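PDB 3OF7: regulator of chromosome condensation from Saccharomyces cerevisiae, which promotes the exchange of GDP for GTP on the small GTPases GSP1 and GSP2, and binds chromatin. Local coordinates for residues Glu84-Trp89 against Gly147-Gln152; Arg138-Pro143 against Lys193-Val198; Ala162-Ser165 against Val169-Trp172. All coordinates share one frame; numbering follows the deposited sequence. Where two conformers were deposited one is given.

In the fold
The three contacts show how a beta-propeller is held together within a blade and between blades. Interaction 3 is the most regular: a buried hairpin inside one blade, built on paired backbone hydrogen bonds. Interaction 1 is also largely buried but joins two successive blades, with a serine hydroxyl and a valine pair doing the work and Lys149 at the exposed margin. Interaction 2, nearer the periphery, sets the linker 138-143 against the outer strand of the blade that holds interaction 3; it relies on apolar packing. Strand 150-155 of interaction 1 and strand 195-197 of interaction 2 belong to the same sheet as the hairpin, so all three meet there.

Interaction 1 (Glu84-Trp89 against Gly147-Gln152); sequences EESNVW and GHKVVQ
Ser86 and Val150 meet through a hydroxyl pointed at a backbone amide, a compact way of tying two sheets together where no strand pairing links them. Val150 N donates to Ser86 OG over 2.8 Å, and the bond is almost straight, with an N-H...O angle of 173°. Ser86 has a left-handed backbone conformation, and its CB points toward segment 147-152; chi1 of -168° swings OG opposite the residue's own nitrogen, extending the hydroxyl toward that amide. The same oxygen touches Val150 CG2 at 3.5 Å, while Ser86 CB rests against Lys149 CG at 3.8 Å, where the lysine chain passes alongside the serine. Farther out, a water donates to Glu85 O at 3.1 Å and accepts a weak, long bond from Lys149 NZ, at the exposed margin of the contact. Deeper in, the side chains of Val88 and Val150 cross at about a right angle, and one methyl of each does the touching, CG2 of Val88 to CG2 of Val150 at 4.2 Å. Leu82 of strand 78-83 packs against both valines, and Leu144 of helix 142-145 lies against Ser86. The contact thus joins the start of strand 88-92 in one blade to the start of strand 150-155 in the next, beside the short helix that leads into the latter.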
loop_
_atom_site.group_PDB
_atom_site.type_symbol
_atom_site.label_atom_id
_atom_site.label_comp_id
_atom_site.label_asym_id
_atom_site.label_seq_id
_atom_site.Cartn_x
_atom_site.Cartn_y
_atom_site.Cartn_z
ATOM N N GLU A 84 -4.368 9.455 -17.725
ATOM C CA GLU A 84 -3.466 10.398 -18.384
ATOM C C GLU A 84 -3.863 11.869 -18.233
ATOM O O GLU A 84 -2.986 12.743 -18.210
ATOM C CB GLU A 84 -3.311 10.045 -19.862
ATOM C CG GLU A 84 -2.396 8.855 -20.095
ATOM C CD GLU A 84 -2.343 8.445 -21.555
ATOM O OE1 GLU A 84 -2.910 9.163 -22.415
ATOM O OE2 GLU A 84 -1.734 7.397 -21.831
ATOM N N GLU A 85 -5.168 12.136 -18.138
ATOM C CA GLU A 85 -5.592 13.526 -17.980
ATOM C C GLU A 85 -5.800 13.892 -16.511
ATOM O O GLU A 85 -6.395 14.925 -16.177
ATOM C CB GLU A 85 -6.795 13.855 -18.865
ATOM C CG GLU A 85 -6.438 13.849 -20.350
ATOM C CD GLU A 85 -5.061 14.445 -20.632
ATOM O OE1 GLU A 85 -4.227 13.762 -21.269
ATOM O OE2 GLU A 85 -4.805 15.596 -20.219
ATOM N N SER A 86 -5.229 13.064 -15.638
ATOM C CA SER A 86 -5.254 13.272 -14.189
ATOM C C SER A 86 -6.666 13.246 -13.561
ATOM O O SER A 86 -6.900 13.855 -12.510
ATOM C CB SER A 86 -4.485 14.549 -13.814
ATOM O OG SER A 86 -4.258 14.619 -12.419
ATOM N N ASN A 87 -7.599 12.536 -14.191
ATOM C CA ASN A 87 -8.876 12.235 -13.533
ATOM C C ASN A 87 -8.659 11.123 -12.520
ATOM O O ASN A 87 -7.872 10.206 -12.762
ATOM C CB ASN A 87 -9.945 11.789 -14.526
ATOM C CG ASN A 87 -10.413 12.912 -15.433
ATOM O OD1 ASN A 87 -10.969 13.922 -14.981
ATOM N ND2 ASN A 87 -10.206 12.727 -16.725
ATOM N N VAL A 88 -9.366 11.217 -11.397
ATOM C CA VAL A 88 -9.326 10.192 -10.360
ATOM C C VAL A 88 -10.533 9.260 -10.465
ATOM O O VAL A 88 -11.691 9.708 -10.427
ATOM C CB VAL A 88 -9.238 10.818 -8.940
ATOM C CG1 VAL A 88 -9.152 9.735 -7.864
ATOM C CG2 VAL A 88 -8.037 11.763 -8.839
ATOM N N TRP A 89 -10.249 7.971 -10.618
ATOM C CA TRP A 89 -11.262 6.930 -10.653
ATOM C C TRP A 89 -11.285 6.251 -9.285
ATOM O O TRP A 89 -10.257 6.176 -8.605
ATOM C CB TRP A 89 -10.904 5.874 -11.692
ATOM C CG TRP A 89 -10.837 6.340 -13.123
ATOM C CD1 TRP A 89 -9.976 7.260 -13.662
ATOM C CD2 TRP A 89 -11.650 5.871 -14.201
ATOM N NE1 TRP A 89 -10.217 7.400 -15.016
ATOM C CE2 TRP A 89 -11.235 6.554 -15.370
ATOM C CE3 TRP A 89 -12.699 4.946 -14.293
ATOM C CZ2 TRP A 89 -11.841 6.341 -16.618
ATOM C CZ3 TRP A 89 -13.287 4.724 -15.535
ATOM C CH2 TRP A 89 -12.860 5.423 -16.678
ATOM N N GLY A 147 -4.513 23.750 -14.212
ATOM C CA GLY A 147 -3.419 23.082 -14.909
ATOM C C GLY A 147 -2.498 22.261 -14.023
ATOM O O GLY A 147 -1.473 21.756 -14.486
ATOM N N HIS A 148 -2.841 22.118 -12.746
ATOM C CA HIS A 148 -2.067 21.231 -11.876
ATOM C C HIS A 148 -2.540 19.798 -12.078
ATOM O O HIS A 148 -3.628 19.575 -12.606
ATOM C CB HIS A 148 -2.180 21.650 -10.411
ATOM C CG HIS A 148 -1.803 23.077 -10.177
ATOM N ND1 HIS A 148 -0.529 23.550 -10.392
ATOM C CD2 HIS A 148 -2.542 24.142 -9.785
ATOM C CE1 HIS A 148 -0.491 24.843 -10.126
ATOM N NE2 HIS A 148 -1.701 25.228 -9.760
ATOM N N LYS A 149 -1.717 18.844 -11.653
ATOM C CA LYS A 149 -2.019 17.427 -11.823
ATOM C C LYS A 149 -1.772 16.637 -10.548
ATOM O O LYS A 149 -0.997 17.056 -9.692
ATOM C CB LYS A 149 -1.185 16.850 -12.970
ATOM C CG LYS A 149 -1.766 17.193 -14.342
ATOM C CD LYS A 149 -0.899 16.700 -15.486
ATOM C CE LYS A 149 -1.481 17.133 -16.832
ATOM N NZ LYS A 149 -1.715 18.608 -16.884
ATOM N N VAL A 150 -2.427 15.485 -10.437
ATOM C CA VAL A 150 -2.164 14.565 -9.334
ATOM C C VAL A 150 -0.839 13.847 -9.586
ATOM O O VAL A 150 -0.597 13.356 -10.693
ATOM C CB VAL A 150 -3.285 13.519 -9.196
ATOM C CG1 VAL A 150 -2.961 12.507 -8.086
ATOM C CG2 VAL A 150 -4.642 14.198 -8.950
ATOM N N VAL A 151 0.011 13.782 -8.567
ATOM C CA VAL A 151 1.274 13.041 -8.669
ATOM C C VAL A 151 1.276 11.768 -7.827
ATOM O O VAL A 151 2.079 10.871 -8.064
ATOM C CB VAL A 151 2.519 13.907 -8.334
ATOM C CG1 VAL A 151 2.597 15.129 -9.265
ATOM C CG2 VAL A 151 2.515 14.335 -6.863
ATOM N N GLN A 152 0.372 11.687 -6.854
ATOM C CA GLN A 152 0.225 10.463 -6.059
ATOM C C GLN A 152 -1.172 10.332 -5.463
ATOM O O GLN A 152 -1.742 11.311 -4.993
ATOM C CB GLN A 152 1.274 10.380 -4.939
ATOM C CG GLN A 152 1.352 8.983 -4.301
ATOM C CD GLN A 152 2.184 8.912 -3.029
ATOM O OE1 GLN A 152 2.935 9.832 -2.700
ATOM N NE2 GLN A 152 2.053 7.798 -2.304
HETATM O O HOH W 1 -4.879 17.587 -16.589
#

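Interaction 2 (Arg138-Pro143 against Lys193-Val198); sequences RESFPP and KTPWKV
Pro195 brings CB and CG over CE1 and CZ of Phe141, the two side chains crossing at about a right angle. These two proline carbons do the touching: CG comes within 3.5 Å of Phe141 CZ, and CB comes equally near Phe141 CE1. The approach to the aromatic ring is oblique. Although the first bond of the phenylalanine side chain does not aim at segment 193-198, chi1 of -58° puts CG opposite its carbonyl carbon and carries the far end of the ring up to the proline. Ser140 adds a second surface through its backbone and CB, with its carbonyl O 3.6 Å from Pro195 CB and its CB 4.0 Å from Pro195 CG. The proline is therefore covered by two consecutive residues at the end of a 3-10 turn, which is marked by a bond of 3.1 Å from Phe141 N to Arg138 O. A water donates to Ser140 O at 2.8 Å and also to Pro195 O, though the latter distance is short enough to be regarded with caution. Phe141 also packs on Ile136, and strand 195-197 pairs with strand 169-177, so the linker is pressed against the outer strand of a blade. No direct hydrogen bond crosses between the segments, and Pro195 has no amide hydrogen to give. Cohesion therefore probably comes mainly from dispersion and the burial of apolar carbon, with at most a water between the two carbonyls as a polar link.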
loop_
_atom_site.group_PDB
_atom_site.type_symbol
_atom_site.label_atom_id
_atom_site.label_comp_id
_atom_site.label_asym_id
_atom_site.label_seq_id
_atom_site.Cartn_x
_atom_site.Cartn_y
_atom_site.Cartn_z
ATOM N N ARG A 138 -14.522 16.029 -12.334
ATOM C CA ARG A 138 -13.321 16.842 -12.436
ATOM C C ARG A 138 -13.407 18.130 -11.614
ATOM O O ARG A 138 -12.400 18.612 -11.089
ATOM C CB ARG A 138 -13.043 17.156 -13.903
ATOM C CG ARG A 138 -11.610 17.410 -14.194
ATOM C CD ARG A 138 -11.333 17.395 -15.682
ATOM N NE ARG A 138 -9.987 17.890 -15.917
ATOM C CZ ARG A 138 -8.900 17.127 -15.926
ATOM N NH1 ARG A 138 -9.000 15.813 -15.732
ATOM N NH2 ARG A 138 -7.716 17.678 -16.143
ATOM N N GLU A 139 -14.619 18.662 -11.492
ATOM C CA GLU A 139 -14.871 19.899 -10.753
ATOM C C GLU A 139 -14.581 19.737 -9.272
ATOM O O GLU A 139 -14.300 20.715 -8.592
ATOM C CB GLU A 139 -16.316 20.379 -10.948
ATOM C CG GLU A 139 -16.836 20.289 -12.377
ATOM C CD GLU A 139 -17.508 18.954 -12.670
ATOM O OE1 GLU A 139 -18.580 18.678 -12.080
ATOM O OE2 GLU A 139 -16.971 18.188 -13.500
ATOM N N SER A 140 -14.624 18.494 -8.786
ATOM C CA SER A 140 -14.306 18.182 -7.391
ATOM C C SER A 140 -12.851 18.477 -7.040
ATOM O O SER A 140 -12.503 18.561 -5.861
ATOM C CB SER A 140 -14.627 16.717 -7.072
ATOM O OG SER A 140 -16.012 16.466 -7.227
ATOM N N PHE A 141 -12.010 18.639 -8.062
ATOM C CA PHE A 141 -10.607 18.983 -7.856
ATOM C C PHE A 141 -10.257 20.299 -8.547
ATOM O O PHE A 141 -9.781 20.282 -9.689
ATOM C CB PHE A 141 -9.672 17.881 -8.378
ATOM C CG PHE A 141 -9.888 16.534 -7.747
ATOM C CD1 PHE A 141 -9.407 16.260 -6.469
ATOM C CD2 PHE A 141 -10.535 15.522 -8.453
ATOM C CE1 PHE A 141 -9.581 15.001 -5.895
ATOM C CE2 PHE A 141 -10.725 14.257 -7.881
ATOM C CZ PHE A 141 -10.248 14.002 -6.598
ATOM N N PRO A 142 -10.476 21.443 -7.858
ATOM C CA PRO A 142 -10.107 22.748 -8.441
ATOM C C PRO A 142 -8.676 22.895 -8.995
ATOM O O PRO A 142 -8.492 23.631 -9.966
ATOM C CB PRO A 142 -10.356 23.728 -7.287
ATOM C CG PRO A 142 -11.490 23.115 -6.542
ATOM C CD PRO A 142 -11.203 21.613 -6.583
ATOM N N PRO A 143 -7.657 22.237 -8.388
ATOM C CA PRO A 143 -6.348 22.412 -9.023
ATOM C C PRO A 143 -6.267 21.974 -10.494
ATOM O O PRO A 143 -5.424 22.491 -11.221
ATOM C CB PRO A 143 -5.419 21.559 -8.153
ATOM C CG PRO A 143 -6.042 21.639 -6.796
ATOM C CD PRO A 143 -7.526 21.587 -7.069
ATOM N N LYS A 193 -17.645 13.347 2.156
ATOM C CA LYS A 193 -18.134 12.567 1.010
ATOM C C LYS A 193 -17.543 12.978 -0.348
ATOM O O LYS A 193 -17.587 12.208 -1.305
ATOM C CB LYS A 193 -19.669 12.599 0.953
ATOM C CG LYS A 193 -20.346 11.852 2.102
ATOM C CD LYS A 193 -21.864 11.991 2.062
ATOM C CE LYS A 193 -22.510 11.124 3.134
ATOM N NZ LYS A 193 -23.957 11.446 3.328
ATOM N N THR A 194 -17.008 14.191 -0.427
ATOM C CA THR A 194 -16.385 14.684 -1.659
ATOM C C THR A 194 -14.969 15.178 -1.359
ATOM O O THR A 194 -14.675 15.545 -0.223
ATOM C CB THR A 194 -17.222 15.812 -2.311
ATOM O OG1 THR A 194 -17.499 16.827 -1.336
ATOM C CG2 THR A 194 -18.544 15.257 -2.856
ATOM N N PRO A 195 -14.070 15.157 -2.370
ATOM C CA PRO A 195 -12.722 15.679 -2.173
ATOM C C PRO A 195 -12.716 17.077 -1.539
ATOM O O PRO A 195 -13.524 17.927 -1.903
ATOM C CB PRO A 195 -12.162 15.721 -3.596
ATOM C CG PRO A 195 -12.826 14.569 -4.271
ATOM C CD PRO A 195 -14.212 14.490 -3.684
ATOM N N TRP A 196 -11.800 17.280 -0.596
ATOM C CA TRP A 196 -11.775 18.469 0.259
ATOM C C TRP A 196 -10.334 18.887 0.471
ATOM O O TRP A 196 -9.479 18.054 0.793
ATOM C CB TRP A 196 -12.446 18.130 1.598
ATOM C CG TRP A 196 -12.451 19.199 2.666
ATOM C CD1 TRP A 196 -13.327 20.251 2.776
ATOM C CD2 TRP A 196 -11.578 19.285 3.798
ATOM N NE1 TRP A 196 -13.034 20.993 3.897
ATOM C CE2 TRP A 196 -11.970 20.422 4.545
ATOM C CE3 TRP A 196 -10.495 18.519 4.251
ATOM C CZ2 TRP A 196 -11.323 20.807 5.720
ATOM C CZ3 TRP A 196 -9.851 18.901 5.426
ATOM C CH2 TRP A 196 -10.272 20.036 6.149
ATOM N N LYS A 197 -10.060 20.180 0.287
ATOM C CA LYS A 197 -8.712 20.705 0.446
ATOM C C LYS A 197 -8.309 20.702 1.913
ATOM O O LYS A 197 -9.008 21.278 2.760
ATOM C CB LYS A 197 -8.606 22.126 -0.125
ATOM C CG LYS A 197 -7.180 22.644 -0.200
ATOM C CD LYS A 197 -7.115 24.092 -0.688
ATOM C CE LYS A 197 -5.690 24.618 -0.606
ATOM N NZ LYS A 197 -5.615 26.101 -0.809
ATOM N N VAL A 198 -7.200 20.034 2.214
ATOM C CA VAL A 198 -6.696 19.972 3.578
ATOM C C VAL A 198 -5.951 21.281 3.837
ATOM O O VAL A 198 -5.072 21.640 3.058
ATOM C CB VAL A 198 -5.768 18.753 3.791
ATOM C CG1 VAL A 198 -5.248 18.695 5.226
ATOM C CG2 VAL A 198 -6.500 17.459 3.439
HETATM O O HOH W 2 -14.574 18.865 -4.029
#

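Interaction 3 (Ala162-Ser165 against Val169-Trp172); sequences ALFS and VYAW
Ala162 and Tyr170 form an antiparallel hydrogen-bonded pair in which each backbone serves as both donor and acceptor. Ala162 N donates to Tyr170 O at 2.8 Å, and Tyr170 N returns the bond to Ala162 O at 2.9 Å. Ala162 O has a further partner in the CA-H of Val169, whose CA is 3.5 Å away. In the next pair, Leu163 with Val169, the backbone groups turn outward. Those of Leu163 bond to Val151 and Gln152, which face it together in a classic beta bulge, while Val169 O accepts from Val198 N and Ala171 N gives its hydrogen to Trp196 O. Beyond the strand, Lys149 O takes the amide of Ser165 and Ser165 OG receives Lys149 N; Phe164 O accepts from Gln16 NE2.

Apolar contacts flank the pairing. Beside Ala162 and Tyr170, Phe164 CE1 reaches Tyr170 CD1 at 3.8 Å, the ring planes inclined at 69°. On the opposite face of the sheet, Leu163 CD1 meets Val169 CG2 at 4.0 Å. Trp172 holds CG between its own nitrogen and carbonyl carbon (chi1 59°), which brings its six-membered ring back beside Ala162, CH2 lying 4.3 Å from the alanine CB; its NE1 has a weak bond to Ala98 O. This is a beta hairpin at the heart of a propeller blade: strands 159-164 and 169-177 run between the inner 150-155 and the outer 195-197, the up-and-down antiparallel sheet that characterises the seven-bladed RCC1 fold.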
loop_
_atom_site.group_PDB
_atom_site.type_symbol
_atom_site.label_atom_id
_atom_site.label_comp_id
_atom_site.label_asym_id
_atom_site.label_seq_id
_atom_site.Cartn_x
_atom_site.Cartn_y
_atom_site.Cartn_z
ATOM N N ALA A 162 -5.328 12.684 -2.475
ATOM C CA ALA A 162 -4.644 12.987 -3.728
ATOM C C ALA A 162 -3.655 14.111 -3.491
ATOM O O ALA A 162 -4.022 15.178 -2.963
ATOM C CB ALA A 162 -5.648 13.378 -4.821
ATOM N N LEU A 163 -2.407 13.859 -3.870
ATOM C CA LEU A 163 -1.343 14.846 -3.783
ATOM C C LEU A 163 -1.130 15.505 -5.142
ATOM O O LEU A 163 -0.919 14.812 -6.142
ATOM C CB LEU A 163 -0.046 14.179 -3.322
ATOM C CG LEU A 163 1.221 15.041 -3.318
ATOM C CD1 LEU A 163 1.084 16.230 -2.352
ATOM C CD2 LEU A 163 2.452 14.203 -2.994
ATOM N N PHE A 164 -1.177 16.838 -5.173
ATOM C CA PHE A 164 -1.082 17.572 -6.436
ATOM C C PHE A 164 0.319 18.125 -6.677
ATOM O O PHE A 164 1.105 18.278 -5.745
ATOM C CB PHE A 164 -2.136 18.683 -6.512
ATOM C CG PHE A 164 -3.518 18.186 -6.818
ATOM C CD1 PHE A 164 -4.348 17.705 -5.801
ATOM C CD2 PHE A 164 -3.998 18.196 -8.121
ATOM C CE1 PHE A 164 -5.627 17.249 -6.080
ATOM C CE2 PHE A 164 -5.287 17.738 -8.415
ATOM C CZ PHE A 164 -6.103 17.266 -7.394
ATOM N N SER A 165 0.617 18.416 -7.940
ATOM C CA SER A 165 1.940 18.879 -8.341
ATOM C C SER A 165 2.293 20.245 -7.746
ATOM O O SER A 165 3.460 20.639 -7.754
ATOM C CB SER A 165 2.031 18.943 -9.864
ATOM O OG SER A 165 0.948 19.689 -10.380
ATOM N N VAL A 169 -3.031 19.062 -1.008
ATOM C CA VAL A 169 -3.563 17.749 -0.665
ATOM C C VAL A 169 -5.088 17.807 -0.597
ATOM O O VAL A 169 -5.649 18.622 0.135
ATOM C CB VAL A 169 -2.977 17.251 0.691
ATOM C CG1 VAL A 169 -3.665 15.969 1.152
ATOM C CG2 VAL A 169 -1.479 17.028 0.575
ATOM N N TYR A 170 -5.752 16.955 -1.373
ATOM C CA TYR A 170 -7.198 16.772 -1.256
ATOM C C TYR A 170 -7.479 15.436 -0.581
ATOM O O TYR A 170 -6.822 14.438 -0.871
ATOM C CB TYR A 170 -7.904 16.871 -2.621
ATOM C CG TYR A 170 -8.211 18.304 -3.012
ATOM C CD1 TYR A 170 -7.180 19.210 -3.267
ATOM C CD2 TYR A 170 -9.529 18.761 -3.093
ATOM C CE1 TYR A 170 -7.446 20.531 -3.599
ATOM C CE2 TYR A 170 -9.809 20.083 -3.432
ATOM C CZ TYR A 170 -8.761 20.960 -3.683
ATOM O OH TYR A 170 -9.032 22.267 -4.016
ATOM N N ALA A 171 -8.436 15.439 0.335
ATOM C CA ALA A 171 -8.746 14.256 1.131
ATOM C C ALA A 171 -10.249 14.090 1.272
ATOM O O ALA A 171 -11.002 15.069 1.164
ATOM C CB ALA A 171 -8.075 14.336 2.490
ATOM N N TRP A 172 -10.679 12.841 1.465
ATOM C CA TRP A 172 -12.093 12.509 1.678
ATOM C C TRP A 172 -12.257 11.148 2.368
ATOM O O TRP A 172 -11.295 10.377 2.481
ATOM C CB TRP A 172 -12.913 12.593 0.371
ATOM C CG TRP A 172 -12.473 11.704 -0.789
ATOM C CD1 TRP A 172 -13.074 10.544 -1.199
ATOM C CD2 TRP A 172 -11.376 11.925 -1.695
ATOM N NE1 TRP A 172 -12.417 10.022 -2.294
ATOM C CE2 TRP A 172 -11.371 10.849 -2.617
ATOM C CE3 TRP A 172 -10.393 12.922 -1.814
ATOM C CZ2 TRP A 172 -10.423 10.742 -3.643
ATOM C CZ3 TRP A 172 -9.439 12.813 -2.835
ATOM C CH2 TRP A 172 -9.466 11.725 -3.735
#